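Local coordinates for ankyrin repeat domain protein (Legionella pneumophila subsp. pneumophila, PDB 6MCA), which is a bacterial effector with ankyrin repeats and a cysteine protease-like part, and interacts with the host LARP7 component of the 7SK snRNP complex, at residues E184-E189 against N346-N351. Numbering follows the deposited sequence.
Sequences EGFILE and NCSWAN
Asn346 OD1 accepts two hydrogen bonds from Ser348, whose CB in turn rests on the Phe186 ring. Ser348 OG donates to Asn346 OD1 at 2.8 Å. Ser348 N reaches Asn346 OD1 at 3.2 Å, with an N-H...O angle of 159°. This second bond is a side-chain cap at the start of helix 348-353. Cys347 near the start of this helix recalls papain-like folds and is consistent with the cysteine protease-like character of the protein. Both donors approach Asn346 OD1 from the same face of the amide, and Ser348 N stands well above the carbonyl plane. Two bonds to one oxygen should fix the rotation of the amide. Its nitrogen then faces segment 184-189. Asn346 ND2 donates to a water at 2.9 Å. The water donates to Glu184 O at 2.7 Å. No direct hydrogen bond joins the two segments. Phe186 precedes helix 188-202 and forms the apolar side of the contact. Its CG lies anti to the backbone N (chi1 178°), which extends the ring over Ser348. Trp349 CB lies 4.2 Å from Phe186 CD1, while the indole stacks with His161. Ala267 of strand 266-273 touches Phe186 and hydrogen-bonds through its N to Ser348 OG. Ser348 CB makes a CH-pi contact, 3.4 Å from the centroid of the Phe186 ring and only 1° off its normal.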
ATOM      1  N   GLU A 184       1.493  -4.908 -10.366  1.00 39.89           N
ATOM      2  CA  GLU A 184       0.083  -4.564 -10.485  1.00 38.99           C
ATOM      3  C   GLU A 184      -0.749  -4.982  -9.281  1.00 36.27           C
ATOM      4  O   GLU A 184      -1.926  -4.615  -9.206  1.00 38.48           O
ATOM      5  CB  GLU A 184      -0.499  -5.200 -11.753  1.00 38.59           C
ATOM      6  CG  GLU A 184       0.400  -5.058 -12.972  1.00 53.12           C
ATOM      7  CD  GLU A 184      -0.099  -5.846 -14.168  1.00 58.94           C
ATOM      8  OE1 GLU A 184      -1.192  -5.527 -14.680  1.00 62.17           O
ATOM      9  OE2 GLU A 184       0.605  -6.787 -14.596  1.00 59.45           O
ATOM     10  N   GLY A 185      -0.177  -5.733  -8.342  1.00 34.11           N
ATOM     11  CA  GLY A 185      -0.933  -6.155  -7.174  1.00 36.03           C
ATOM     12  C   GLY A 185      -1.194  -4.983  -6.245  1.00 37.27           C
ATOM     13  O   GLY A 185      -0.275  -4.236  -5.889  1.00 40.67           O
ATOM     14  N   PHE A 186      -2.452  -4.816  -5.848  1.00 36.01           N
ATOM     15  CA  PHE A 186      -2.858  -3.723  -4.975  1.00 33.47           C
ATOM     16  C   PHE A 186      -3.029  -4.235  -3.550  1.00 27.82           C
ATOM     17  O   PHE A 186      -3.685  -5.256  -3.326  1.00 31.49           O
ATOM     18  CB  PHE A 186      -4.159  -3.083  -5.463  1.00 27.38           C
ATOM     19  CG  PHE A 186      -4.663  -1.983  -4.571  1.00 33.42           C
ATOM     20  CD1 PHE A 186      -4.126  -0.708  -4.652  1.00 29.30           C
ATOM     21  CD2 PHE A 186      -5.669  -2.224  -3.650  1.00 28.56           C
ATOM     22  CE1 PHE A 186      -4.586   0.306  -3.832  1.00 27.61           C
ATOM     23  CE2 PHE A 186      -6.132  -1.214  -2.826  1.00 34.68           C
ATOM     24  CZ  PHE A 186      -5.590   0.053  -2.918  1.00 22.85           C
ATOM     25  N   ILE A 187      -2.436  -3.520  -2.596  1.00 22.28           N
ATOM     26  CA  ILE A 187      -2.557  -3.823  -1.174  1.00 19.38           C
ATOM     27  C   ILE A 187      -3.043  -2.559  -0.478  1.00 26.84           C
ATOM     28  O   ILE A 187      -2.369  -1.524  -0.528  1.00 33.67           O
ATOM     29  CB  ILE A 187      -1.229  -4.305  -0.568  1.00 25.16           C
ATOM     30  CG1 ILE A 187      -0.632  -5.428  -1.420  1.00 24.00           C
ATOM     31  CG2 ILE A 187      -1.436  -4.771   0.863  1.00 17.08           C
ATOM     32  CD1 ILE A 187       0.807  -5.751  -1.090  1.00 31.41           C
ATOM     33  N   LEU A 188      -4.203  -2.647   0.178  1.00 26.64           N
ATOM     34  CA  LEU A 188      -4.886  -1.445   0.650  1.00 24.34           C
ATOM     35  C   LEU A 188      -4.154  -0.800   1.823  1.00 21.44           C
ATOM     36  O   LEU A 188      -3.860   0.401   1.797  1.00 28.62           O
ATOM     37  CB  LEU A 188      -6.328  -1.781   1.031  1.00 23.40           C
ATOM     38  CG  LEU A 188      -7.200  -0.605   1.470  1.00 29.85           C
ATOM     39  CD1 LEU A 188      -7.262   0.453   0.378  1.00 23.34           C
ATOM     40  CD2 LEU A 188      -8.596  -1.082   1.837  1.00 27.59           C
ATOM     41  N   GLU A 189      -3.874  -1.575   2.874  1.00 20.03           N
ATOM     42  CA  GLU A 189      -3.203  -1.017   4.046  1.00 32.43           C
ATOM     43  C   GLU A 189      -1.811  -0.509   3.692  1.00 28.53           C
ATOM     44  O   GLU A 189      -1.395   0.570   4.144  1.00 28.72           O
ATOM     45  CB  GLU A 189      -3.128  -2.070   5.152  1.00 30.67           C
ATOM     46  CG  GLU A 189      -4.460  -2.741   5.456  1.00 39.34           C
ATOM     47  CD  GLU A 189      -4.422  -3.571   6.725  1.00 45.84           C
ATOM     48  OE1 GLU A 189      -4.265  -2.986   7.817  1.00 57.65           O
ATOM     49  OE2 GLU A 189      -4.553  -4.809   6.630  1.00 58.59           O
ATOM     50  N   ASN A 346      -6.264  -1.812 -12.873  1.00 41.33           N
ATOM     51  CA  ASN A 346      -6.877  -1.691 -11.557  1.00 37.96           C
ATOM     52  C   ASN A 346      -6.795  -0.238 -11.107  1.00 47.91           C
ATOM     53  O   ASN A 346      -5.702   0.336 -11.044  1.00 40.04           O
ATOM     54  CB  ASN A 346      -6.186  -2.613 -10.552  1.00 32.45           C
ATOM     55  CG  ASN A 346      -6.996  -2.814  -9.286  1.00 47.37           C
ATOM     56  OD1 ASN A 346      -7.934  -2.065  -9.007  1.00 49.28           O
ATOM     57  ND2 ASN A 346      -6.637  -3.830  -8.511  1.00 37.47           N
ATOM     58  N   CYS A 347      -7.946   0.350 -10.793  1.00 48.59           N
ATOM     59  CA  CYS A 347      -8.040   1.762 -10.448  1.00 39.14           C
ATOM     60  C   CYS A 347      -7.927   2.027  -8.952  1.00 30.06           C
ATOM     61  O   CYS A 347      -8.043   3.186  -8.538  1.00 31.52           O
ATOM     62  CB  CYS A 347      -9.364   2.336 -10.961  1.00 26.77           C
ATOM     63  SG  CYS A 347     -10.822   1.554 -10.228  1.00 38.70           S
ATOM     64  N   SER A 348      -7.709   0.990  -8.138  1.00 25.50           N
ATOM     65  CA  SER A 348      -7.687   1.169  -6.688  1.00 33.73           C
ATOM     66  C   SER A 348      -6.602   2.154  -6.269  1.00 30.48           C
ATOM     67  O   SER A 348      -6.846   3.060  -5.458  1.00 30.87           O
ATOM     68  CB  SER A 348      -7.485  -0.183  -6.004  1.00 35.72           C
ATOM     69  OG  SER A 348      -8.451  -1.125  -6.434  1.00 36.09           O
ATOM     70  N   TRP A 349      -5.394   1.991  -6.812  1.00 22.86           N
ATOM     71  CA  TRP A 349      -4.302   2.901  -6.484  1.00 21.80           C
ATOM     72  C   TRP A 349      -4.659   4.337  -6.840  1.00 26.26           C
ATOM     73  O   TRP A 349      -4.489   5.249  -6.023  1.00 29.00           O
ATOM     74  CB  TRP A 349      -3.023   2.471  -7.203  1.00 23.54           C
ATOM     75  CG  TRP A 349      -1.909   3.466  -7.068  1.00 34.54           C
ATOM     76  CD1 TRP A 349      -1.599   4.474  -7.935  1.00 25.73           C
ATOM     77  CD2 TRP A 349      -0.959   3.551  -5.998  1.00 30.21           C
ATOM     78  NE1 TRP A 349      -0.515   5.180  -7.472  1.00 30.14           N
ATOM     79  CE2 TRP A 349      -0.104   4.634  -6.284  1.00 30.48           C
ATOM     80  CE3 TRP A 349      -0.749   2.816  -4.827  1.00 31.70           C
ATOM     81  CZ2 TRP A 349       0.945   4.998  -5.443  1.00 21.13           C
ATOM     82  CZ3 TRP A 349       0.293   3.180  -3.993  1.00 30.34           C
ATOM     83  CH2 TRP A 349       1.127   4.261  -4.305  1.00 24.47           C
ATOM     84  N   ALA A 350      -5.160   4.554  -8.059  1.00 19.12           N
ATOM     85  CA  ALA A 350      -5.535   5.900  -8.479  1.00 20.42           C
ATOM     86  C   ALA A 350      -6.662   6.454  -7.617  1.00 21.79           C
ATOM     87  O   ALA A 350      -6.687   7.652  -7.307  1.00 21.38           O
ATOM     88  CB  ALA A 350      -5.935   5.897  -9.954  1.00 22.30           C
ATOM     89  N   ASN A 351      -7.603   5.595  -7.218  1.00 19.94           N
ATOM     90  CA  ASN A 351      -8.688   6.038  -6.349  1.00 26.54           C
ATOM     91  C   ASN A 351      -8.154   6.521  -5.008  1.00 24.72           C
ATOM     92  O   ASN A 351      -8.620   7.535  -4.475  1.00 17.85           O
ATOM     93  CB  ASN A 351      -9.701   4.910  -6.148  1.00 26.68           C
ATOM     94  CG  ASN A 351     -10.579   4.689  -7.365  1.00 27.86           C
ATOM     95  OD1 ASN A 351     -10.636   5.528  -8.264  1.00 30.26           O
ATOM     96  ND2 ASN A 351     -11.271   3.557  -7.397  1.00 27.85           N
TER
HETATM   97  O   HOH W   1      -4.485  -5.529  -9.393  1.00 52.82           O